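Local coordinates for malonyl CoA-acyl carrier protein transacylase (Bartonella henselae, PDB 3QAT) that probably transfers the malonyl group from malonyl-CoA to acyl carrier protein, a step that supplies fatty acid biosynthesis, at residues V91-G96 with N273-L278; S103-A108 with T228-P233; V238-E243 with R264-W269. All blocks are in the same frame, centred on the assembly; numbering follows the deposited sequence. Where two conformers were deposited one is given.

Overall arrangement
From the N terminus the chain first runs through 91-96, with strand 93-96, and directly afterwards through 103-108, the end of helix 100-107. Contact 2 closes when 228-233 returns to that helix, a loop of 119 intervening residues. Contact 3 then closes a short loop of 20 residues, from 238-243 to helix 263-272. Last comes 273-278, which closes contact 1 over 176 residues, so contacts 2 and 3 lie in series inside it and none cross. Their centres are only about 10 to 16 Å apart. Phe93 packs on Trp269, Val94 probably hydrogen-bonds Pro233, and Pro233 meets Pro242, joining the parallel sheet, its helices and the 228-243 connection.

Contact 1. Residues V91-G96 with N273-L278; sequences VKFVAG and NGVNTL
The ring of Phe93 meets the backbone carbonyl of Asn273 at its edge: Asn273 O lies in the ring plane, 3.6 Å from Phe93 CE2. On one face the neighbouring Lys92 lays its CG 3.5 Å above the plane of the Phe93 ring, offset toward the rim. Val275 comes in obliquely, with CG2 touching Phe93 CD2 at 3.9 Å. The ring also forms an edge-to-face pair with Trp269 of helix 263-272. With CG anti to the backbone N, the Lys92 chain starts out beside its carbonyl carbon and stays extended as far as CE, its apolar part sliding past Val275 in the opposite direction; Lys92 CD packs 3.9 Å from Val275 CG2. A bend at chi4 (-90°) places NZ, which donates a hydrogen bond of 2.9 Å to Asn273 O. Lys92 NZ approaches at a C=O...N angle of 149°, tilted from the carbonyl plane. Asn273 O has the ammonium group and the edge of the Phe93 ring beside it. The side-chain amide of Asn273 is engaged separately, giving ND2 to Trp269 O, while Gly274, at a positive phi (95°) where a CB would jam against the carbonyl O of Asn273, leads into strand 275-281. Strand 6-11 runs between the two segments, hydrogen-bonding to Lys92, Phe93 and Ala95 through its backbone and touching Val275 with Ala8. The contact bridges over an intervening strand at the starts of strands 93-96 and 275-281 in the parallel sheet of the acyltransferase fold, whose strand 93-96 ends at Gly96, consistent with the entry to a GxSxG nucleophile elbow.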
loop_
_atom_site.group_PDB
_atom_site.type_symbol
_atom_site.label_atom_id
_atom_site.label_comp_id
_atom_site.label_asym_id
_atom_site.label_seq_id
_atom_site.Cartn_x
_atom_site.Cartn_y
_atom_site.Cartn_z
ATOM N N VAL A 91 -18.021 -2.664 -7.701
ATOM C CA VAL A 91 -16.777 -1.901 -7.571
ATOM C C VAL A 91 -16.170 -1.672 -8.949
ATOM O O VAL A 91 -15.916 -2.635 -9.684
ATOM C CB VAL A 91 -15.772 -2.640 -6.648
ATOM C CG1 VAL A 91 -14.473 -1.840 -6.509
ATOM C CG2 VAL A 91 -16.392 -2.890 -5.276
ATOM N N LYS A 92 -15.971 -0.407 -9.313
ATOM C CA LYS A 92 -15.445 -0.068 -10.626
ATOM C C LYS A 92 -13.950 -0.386 -10.780
ATOM O O LYS A 92 -13.533 -0.945 -11.804
ATOM C CB LYS A 92 -15.719 1.412 -10.943
ATOM C CG LYS A 92 -15.668 1.742 -12.414
ATOM C CD LYS A 92 -16.289 3.130 -12.706
ATOM C CE LYS A 92 -16.602 3.339 -14.193
ATOM N NZ LYS A 92 -15.495 3.952 -15.016
ATOM N N PHE A 93 -13.153 -0.009 -9.766
ATOM C CA PHE A 93 -11.710 -0.185 -9.813
ATOM C C PHE A 93 -11.183 -0.542 -8.428
ATOM O O PHE A 93 -11.813 -0.203 -7.423
ATOM C CB PHE A 93 -11.005 1.112 -10.221
ATOM C CG PHE A 93 -11.518 1.718 -11.517
ATOM C CD1 PHE A 93 -11.331 1.056 -12.724
ATOM C CD2 PHE A 93 -12.166 2.951 -11.508
ATOM C CE1 PHE A 93 -11.808 1.630 -13.936
ATOM C CE2 PHE A 93 -12.632 3.530 -12.701
ATOM C CZ PHE A 93 -12.450 2.857 -13.904
ATOM N N VAL A 94 -10.026 -1.204 -8.418
ATOM C CA VAL A 94 -9.247 -1.387 -7.164
ATOM C C VAL A 94 -7.892 -0.746 -7.297
ATOM O O VAL A 94 -7.375 -0.617 -8.401
ATOM C CB VAL A 94 -9.123 -2.877 -6.730
ATOM C CG1 VAL A 94 -10.507 -3.448 -6.386
ATOM C CG2 VAL A 94 -8.403 -3.709 -7.797
ATOM N N ALA A 95 -7.324 -0.317 -6.168
ATOM C CA ALA A 95 -5.986 0.227 -6.138
ATOM C C ALA A 95 -5.459 0.078 -4.719
ATOM O O ALA A 95 -6.239 0.000 -3.778
ATOM C CB ALA A 95 -5.997 1.718 -6.525
ATOM N N GLY A 96 -4.143 0.025 -4.568
ATOM C CA GLY A 96 -3.612 -0.042 -3.193
ATOM C C GLY A 96 -2.247 0.585 -3.122
ATOM O O GLY A 96 -1.525 0.667 -4.124
ATOM N N ASN A 273 -12.856 9.506 -13.547
ATOM C CA ASN A 273 -13.263 8.451 -14.459
ATOM C C ASN A 273 -14.397 7.598 -13.908
ATOM O O ASN A 273 -14.373 6.368 -13.981
ATOM C CB ASN A 273 -12.058 7.630 -14.951
ATOM C CG ASN A 273 -11.152 8.433 -15.889
ATOM O OD1 ASN A 273 -11.321 8.387 -17.123
ATOM N ND2 ASN A 273 -10.243 9.220 -15.320
ATOM N N GLY A 274 -15.399 8.287 -13.367
ATOM C CA GLY A 274 -16.694 7.681 -13.086
ATOM C C GLY A 274 -16.901 7.163 -11.679
ATOM O O GLY A 274 -17.831 6.386 -11.438
ATOM N N VAL A 275 -16.044 7.600 -10.756
ATOM C CA VAL A 275 -16.143 7.219 -9.338
ATOM C C VAL A 275 -16.296 8.437 -8.426
ATOM O O VAL A 275 -15.519 9.389 -8.525
ATOM C CB VAL A 275 -14.902 6.383 -8.910
ATOM C CG1 VAL A 275 -14.885 6.126 -7.398
ATOM C CG2 VAL A 275 -14.846 5.059 -9.674
ATOM N N ASN A 276 -17.283 8.389 -7.536
ATOM C CA ASN A 276 -17.493 9.453 -6.553
ATOM C C ASN A 276 -17.310 9.039 -5.089
ATOM O O ASN A 276 -17.405 9.876 -4.197
ATOM C CB ASN A 276 -18.828 10.212 -6.778
ATOM C CG ASN A 276 -20.099 9.362 -6.519
ATOM O OD1 ASN A 276 -21.223 9.873 -6.703
ATOM N ND2 ASN A 276 -19.947 8.090 -6.123
ATOM N N THR A 277 -17.051 7.749 -4.852
ATOM C CA THR A 277 -16.901 7.259 -3.490
ATOM C C THR A 277 -15.658 6.378 -3.425
ATOM O O THR A 277 -15.555 5.414 -4.166
ATOM C CB THR A 277 -18.131 6.451 -3.003
ATOM O OG1 THR A 277 -19.309 7.260 -3.112
ATOM C CG2 THR A 277 -17.975 6.060 -1.538
ATOM N N LEU A 278 -14.737 6.726 -2.535
ATOM C CA LEU A 278 -13.508 5.946 -2.364
ATOM C C LEU A 278 -13.551 5.278 -1.010
ATOM O O LEU A 278 -13.576 5.976 0.013
ATOM C CB LEU A 278 -12.294 6.879 -2.388
ATOM C CG LEU A 278 -11.970 7.626 -3.677
ATOM C CD1 LEU A 278 -11.003 8.759 -3.338
ATOM C CD2 LEU A 278 -11.327 6.698 -4.679
#

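Contact 2. Residues S103-A108 with T228-P233; sequences SALCAA and TAPIVP
Pro230 points its CB toward the end of helix 100-107 and meets Ala108 CB at 3.7 Å, at the point where the chain leaves that helix. Beside this pair, Leu105 reaches the proline from one turn back in the helix, its CD2 standing 4.3 Å from Pro230 CB. Ile231 takes the other part of the contact, and its orientation is set by chi1 of 64°, which places CG1 between the backbone N and the carbonyl carbon. Both branches then lie against the Ala108 carbonyl: CG1 is 3.5 Å and CG2 3.6 Å from Ala108 O. Two donors bind that oxygen. Ile231 N binds it at 3.0 Å, nearly straight at 161°, in the carbonyl plane and on a lone pair. A water molecule donates to it at 2.9 Å and also to Ala229 O, thus tying two carbonyls together across the contact. A longer CA-H...O contact comes from Pro230 CA. The carbonyl of Ala108, the first residue past the helix, is thus satisfied by the connecting loop and this water. Around this site, Leu105 and Pro230 share Ile249 of helix 246-258 and also touch Thr110, while Ala107 leans on Met74 and Ile77 of helix 62-82 and on Phe11 of strand 6-11; on the loop side, Pro233 O probably accepts a backbone hydrogen bond from Val94 N of strand 93-96.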
loop_
_atom_site.group_PDB
_atom_site.type_symbol
_atom_site.label_atom_id
_atom_site.label_comp_id
_atom_site.label_asym_id
_atom_site.label_seq_id
_atom_site.Cartn_x
_atom_site.Cartn_y
_atom_site.Cartn_z
ATOM N N SER A 103 -3.023 -6.669 -1.820
ATOM C CA SER A 103 -4.349 -6.819 -1.215
ATOM C C SER A 103 -5.461 -6.608 -2.241
ATOM O O SER A 103 -6.422 -7.361 -2.281
ATOM C CB SER A 103 -4.528 -5.808 -0.088
ATOM O OG SER A 103 -3.409 -5.885 0.797
ATOM N N ALA A 104 -5.292 -5.584 -3.063
ATOM C CA ALA A 104 -6.258 -5.248 -4.127
ATOM C C ALA A 104 -6.396 -6.406 -5.125
ATOM O O ALA A 104 -7.510 -6.796 -5.502
ATOM C CB ALA A 104 -5.795 -3.988 -4.812
ATOM N N LEU A 105 -5.265 -6.968 -5.531
ATOM C CA LEU A 105 -5.281 -8.083 -6.474
ATOM C C LEU A 105 -5.894 -9.340 -5.860
ATOM O O LEU A 105 -6.601 -10.062 -6.538
ATOM C CB LEU A 105 -3.883 -8.333 -7.056
ATOM C CG LEU A 105 -3.368 -7.244 -8.019
ATOM C CD1 LEU A 105 -1.880 -7.397 -8.313
ATOM C CD2 LEU A 105 -4.176 -7.256 -9.361
ATOM N N CYS A 106 -5.647 -9.600 -4.573
ATOM C CA CYS A 106 -6.295 -10.723 -3.934
ATOM C C CYS A 106 -7.826 -10.502 -3.884
ATOM O O CYS A 106 -8.619 -11.420 -4.151
ATOM C CB CYS A 106 -5.686 -10.925 -2.526
ATOM S SG CYS A 106 -6.322 -12.410 -1.677
ATOM N N ALA A 107 -8.237 -9.279 -3.563
ATOM C CA ALA A 107 -9.671 -8.972 -3.470
ATOM C C ALA A 107 -10.331 -9.115 -4.839
ATOM O O ALA A 107 -11.507 -9.482 -4.930
ATOM C CB ALA A 107 -9.870 -7.565 -2.948
ATOM N N ALA A 108 -9.560 -8.850 -5.887
ATOM C CA ALA A 108 -10.066 -8.961 -7.267
ATOM C C ALA A 108 -9.845 -10.367 -7.864
ATOM O O ALA A 108 -10.108 -10.602 -9.060
ATOM C CB ALA A 108 -9.432 -7.854 -8.135
ATOM N N THR A 228 -4.611 -15.021 -12.242
ATOM C CA THR A 228 -5.738 -14.798 -13.135
ATOM C C THR A 228 -5.953 -13.295 -13.312
ATOM O O THR A 228 -5.635 -12.513 -12.409
ATOM C CB THR A 228 -7.046 -15.401 -12.569
ATOM O OG1 THR A 228 -6.768 -16.618 -11.855
ATOM C CG2 THR A 228 -8.011 -15.697 -13.712
ATOM N N ALA A 229 -6.505 -12.890 -14.453
ATOM C CA ALA A 229 -6.865 -11.477 -14.667
ATOM C C ALA A 229 -7.802 -11.029 -13.544
ATOM O O ALA A 229 -8.740 -11.756 -13.181
ATOM C CB ALA A 229 -7.558 -11.284 -16.056
ATOM N N PRO A 230 -7.565 -9.832 -12.973
ATOM C CA PRO A 230 -8.484 -9.376 -11.921
ATOM C C PRO A 230 -9.897 -9.131 -12.460
ATOM O O PRO A 230 -10.058 -8.746 -13.631
ATOM C CB PRO A 230 -7.856 -8.054 -11.448
ATOM C CG PRO A 230 -7.129 -7.544 -12.669
ATOM C CD PRO A 230 -6.551 -8.821 -13.311
ATOM N N ILE A 231 -10.902 -9.348 -11.616
ATOM C CA ILE A 231 -12.308 -9.246 -12.052
ATOM C C ILE A 231 -12.764 -7.793 -12.295
ATOM O O ILE A 231 -13.744 -7.543 -13.034
ATOM C CB ILE A 231 -13.265 -9.941 -11.061
ATOM C CG1 ILE A 231 -13.216 -9.227 -9.706
ATOM C CG2 ILE A 231 -12.966 -11.452 -10.992
ATOM C CD1 ILE A 231 -14.363 -9.461 -8.839
ATOM N N VAL A 232 -12.061 -6.849 -11.663
ATOM C CA VAL A 232 -12.170 -5.413 -11.992
ATOM C C VAL A 232 -10.741 -4.881 -12.093
ATOM O O VAL A 232 -9.850 -5.476 -11.496
ATOM C CB VAL A 232 -13.034 -4.605 -10.989
ATOM C CG1 VAL A 232 -14.417 -5.242 -10.821
ATOM C CG2 VAL A 232 -12.361 -4.447 -9.643
ATOM N N PRO A 233 -10.510 -3.797 -12.864
ATOM C CA PRO A 233 -9.126 -3.422 -13.120
ATOM C C PRO A 233 -8.409 -2.860 -11.901
ATOM O O PRO A 233 -9.030 -2.226 -11.040
ATOM C CB PRO A 233 -9.238 -2.312 -14.181
ATOM C CG PRO A 233 -10.589 -2.493 -14.806
ATOM C CD PRO A 233 -11.457 -3.009 -13.699
HETATM O O HOH W 1 -9.843 -12.779 -10.906
#

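Contact 3. Residues V238-E243 with R264-W269; sequences VSVIPE and RETIEW
Van der Waals packing of Val240 and Pro242 on Glu265, Thr266 and Trp269 sets the 238-241 loop and the short strand 242-243 that follows it against helix 263-272 of the acyltransferase fold; no hydrogen bond joins the two segments. This helix directly precedes strand 275-281 of the parallel sheet, and strand 242-243 forms an antiparallel pair with strand 234-235. The nearest CA pair across the contact is Val240 CA and Thr266 CA, 5.5 Å apart. Val240 has left-handed backbone angles (phi 51°, psi 40°), and its CB points toward the helix. With CG1 anti to the backbone N (chi1 -158°), that methyl is laid on the helix backbone, 3.4 Å from Glu265 O, an oxygen that also accepts the helical bond from Trp269 N. The same methyl touches Trp269 CB at 4.0 Å and lies 3.9 Å from Thr266 OG1, while the Val240 side chain crosses that of Glu265 at about a right angle. Of the Glu265 side chain it is CB that meets Val240, with CG1 at 4.0 Å; its carboxylate is salt-bridged to Arg262 and Arg260. Likewise, Thr266 OG1 has its hydrogen bond with Arg262 O, so both polar ends turn to residues just before the helix. Pro242 carries the second half of the contact. The side chains of Pro242 and Trp269 cross at about a right angle, with Pro242 CG and CD each 3.7 Å from Trp269 CH2; Pro242 CG lies oblique to the indole, neither over its face nor at its edge. Ile235 of strand 234-235 touches Pro242, Thr266 and Trp269. Over one face of the indole, displaced toward the rim, sits the carbonyl oxygen of Val240, with Val240 O 4.1 Å from Trp269 CG.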
loop_
_atom_site.group_PDB
_atom_site.type_symbol
_atom_site.label_atom_id
_atom_site.label_comp_id
_atom_site.label_asym_id
_atom_site.label_seq_id
_atom_site.Cartn_x
_atom_site.Cartn_y
_atom_site.Cartn_z
ATOM N N VAL A 238 2.403 2.337 -10.777
ATOM C CA VAL A 238 3.442 2.747 -11.718
ATOM C C VAL A 238 2.823 3.415 -12.946
ATOM O O VAL A 238 3.385 4.371 -13.486
ATOM C CB VAL A 238 4.315 1.514 -12.136
ATOM C CG1 VAL A 238 5.180 1.778 -13.382
ATOM C CG2 VAL A 238 5.195 1.127 -10.941
ATOM N N SER A 239 1.651 2.936 -13.335
ATOM C CA SER A 239 1.055 3.313 -14.640
ATOM C C SER A 239 -0.148 4.253 -14.542
ATOM O O SER A 239 -0.426 5.010 -15.488
ATOM C CB SER A 239 0.655 2.069 -15.415
ATOM O OG SER A 239 -0.396 1.372 -14.745
ATOM N N VAL A 240 -0.840 4.234 -13.402
ATOM C CA VAL A 240 -2.057 5.055 -13.205
ATOM C C VAL A 240 -3.080 4.879 -14.363
ATOM O O VAL A 240 -3.744 5.837 -14.789
ATOM C CB VAL A 240 -1.748 6.546 -12.961
ATOM C CG1 VAL A 240 -2.925 7.226 -12.235
ATOM C CG2 VAL A 240 -0.505 6.704 -12.134
ATOM N N ILE A 241 -3.219 3.643 -14.822
ATOM C CA ILE A 241 -4.270 3.281 -15.770
ATOM C C ILE A 241 -4.899 1.975 -15.331
ATOM O O ILE A 241 -4.303 1.222 -14.523
ATOM C CB ILE A 241 -3.744 3.176 -17.230
ATOM C CG1 ILE A 241 -2.649 2.118 -17.346
ATOM C CG2 ILE A 241 -3.294 4.539 -17.759
ATOM C CD1 ILE A 241 -2.019 2.004 -18.755
ATOM N N PRO A 242 -6.107 1.677 -15.833
ATOM C CA PRO A 242 -6.724 0.421 -15.425
ATOM C C PRO A 242 -6.006 -0.767 -16.072
ATOM O O PRO A 242 -5.904 -0.864 -17.304
ATOM C CB PRO A 242 -8.193 0.547 -15.877
ATOM C CG PRO A 242 -8.263 1.776 -16.701
ATOM C CD PRO A 242 -7.047 2.592 -16.516
ATOM N N GLU A 243 -5.489 -1.653 -15.234
ATOM C CA GLU A 243 -4.734 -2.806 -15.709
ATOM C C GLU A 243 -5.480 -4.100 -15.412
ATOM O O GLU A 243 -5.912 -4.323 -14.278
ATOM C CB GLU A 243 -3.363 -2.844 -15.015
ATOM C CG GLU A 243 -2.544 -1.543 -15.139
ATOM C CD GLU A 243 -1.816 -1.392 -16.479
ATOM O OE1 GLU A 243 -2.003 -2.242 -17.398
ATOM O OE2 GLU A 243 -1.039 -0.433 -16.588
ATOM N N ARG A 264 -1.265 10.321 -5.607
ATOM C CA ARG A 264 -2.012 11.528 -5.961
ATOM C C ARG A 264 -2.702 11.352 -7.325
ATOM O O ARG A 264 -3.909 11.554 -7.457
ATOM C CB ARG A 264 -1.071 12.749 -5.990
ATOM C CG ARG A 264 -1.795 14.044 -6.454
ATOM C CD ARG A 264 -0.829 15.189 -6.701
ATOM N NE ARG A 264 0.219 14.884 -7.692
ATOM C CZ ARG A 264 0.110 15.052 -9.011
ATOM N NH1 ARG A 264 -1.012 15.511 -9.546
ATOM N NH2 ARG A 264 1.134 14.740 -9.806
ATOM N N GLU A 265 -1.915 10.957 -8.330
ATOM C CA GLU A 265 -2.451 10.798 -9.687
ATOM C C GLU A 265 -3.496 9.696 -9.761
ATOM O O GLU A 265 -4.458 9.793 -10.531
ATOM C CB GLU A 265 -1.309 10.499 -10.651
ATOM C CG GLU A 265 -0.428 11.740 -10.974
ATOM C CD GLU A 265 0.882 11.342 -11.638
ATOM O OE1 GLU A 265 1.749 10.692 -10.988
ATOM O OE2 GLU A 265 1.050 11.685 -12.831
ATOM N N THR A 266 -3.318 8.659 -8.931
ATOM C CA THR A 266 -4.277 7.575 -8.860
ATOM C C THR A 266 -5.641 8.070 -8.396
ATOM O O THR A 266 -6.645 7.775 -9.016
ATOM C CB THR A 266 -3.744 6.441 -7.944
ATOM O OG1 THR A 266 -2.591 5.858 -8.564
ATOM C CG2 THR A 266 -4.793 5.352 -7.759
ATOM N N ILE A 267 -5.669 8.834 -7.312
ATOM C CA ILE A 267 -6.936 9.326 -6.786
ATOM C C ILE A 267 -7.561 10.335 -7.763
ATOM O O ILE A 267 -8.791 10.325 -7.991
ATOM C CB ILE A 267 -6.755 9.956 -5.392
ATOM C CG1 ILE A 267 -6.266 8.878 -4.400
ATOM C CG2 ILE A 267 -8.086 10.621 -4.917
ATOM C CD1 ILE A 267 -7.173 7.623 -4.325
ATOM N N GLU A 268 -6.723 11.181 -8.357
ATOM C CA GLU A 268 -7.221 12.136 -9.361
ATOM C C GLU A 268 -7.821 11.397 -10.561
ATOM O O GLU A 268 -8.895 11.790 -11.041
ATOM C CB GLU A 268 -6.131 13.119 -9.787
ATOM C CG GLU A 268 -5.794 14.123 -8.672
ATOM C CD GLU A 268 -4.630 15.054 -8.993
ATOM O OE1 GLU A 268 -3.910 14.815 -9.978
ATOM O OE2 GLU A 268 -4.426 16.033 -8.248
ATOM N N TRP A 269 -7.133 10.365 -11.057
ATOM C CA TRP A 269 -7.659 9.578 -12.172
ATOM C C TRP A 269 -8.991 8.915 -11.806
ATOM O O TRP A 269 -9.990 9.028 -12.530
ATOM C CB TRP A 269 -6.659 8.528 -12.688
ATOM C CG TRP A 269 -7.182 7.920 -13.971
ATOM C CD1 TRP A 269 -6.985 8.398 -15.225
ATOM C CD2 TRP A 269 -8.045 6.778 -14.099
ATOM N NE1 TRP A 269 -7.642 7.607 -16.146
ATOM C CE2 TRP A 269 -8.305 6.608 -15.485
ATOM C CE3 TRP A 269 -8.614 5.876 -13.187
ATOM C CZ2 TRP A 269 -9.130 5.587 -15.982
ATOM C CZ3 TRP A 269 -9.431 4.843 -13.683
ATOM C CH2 TRP A 269 -9.700 4.728 -15.077
#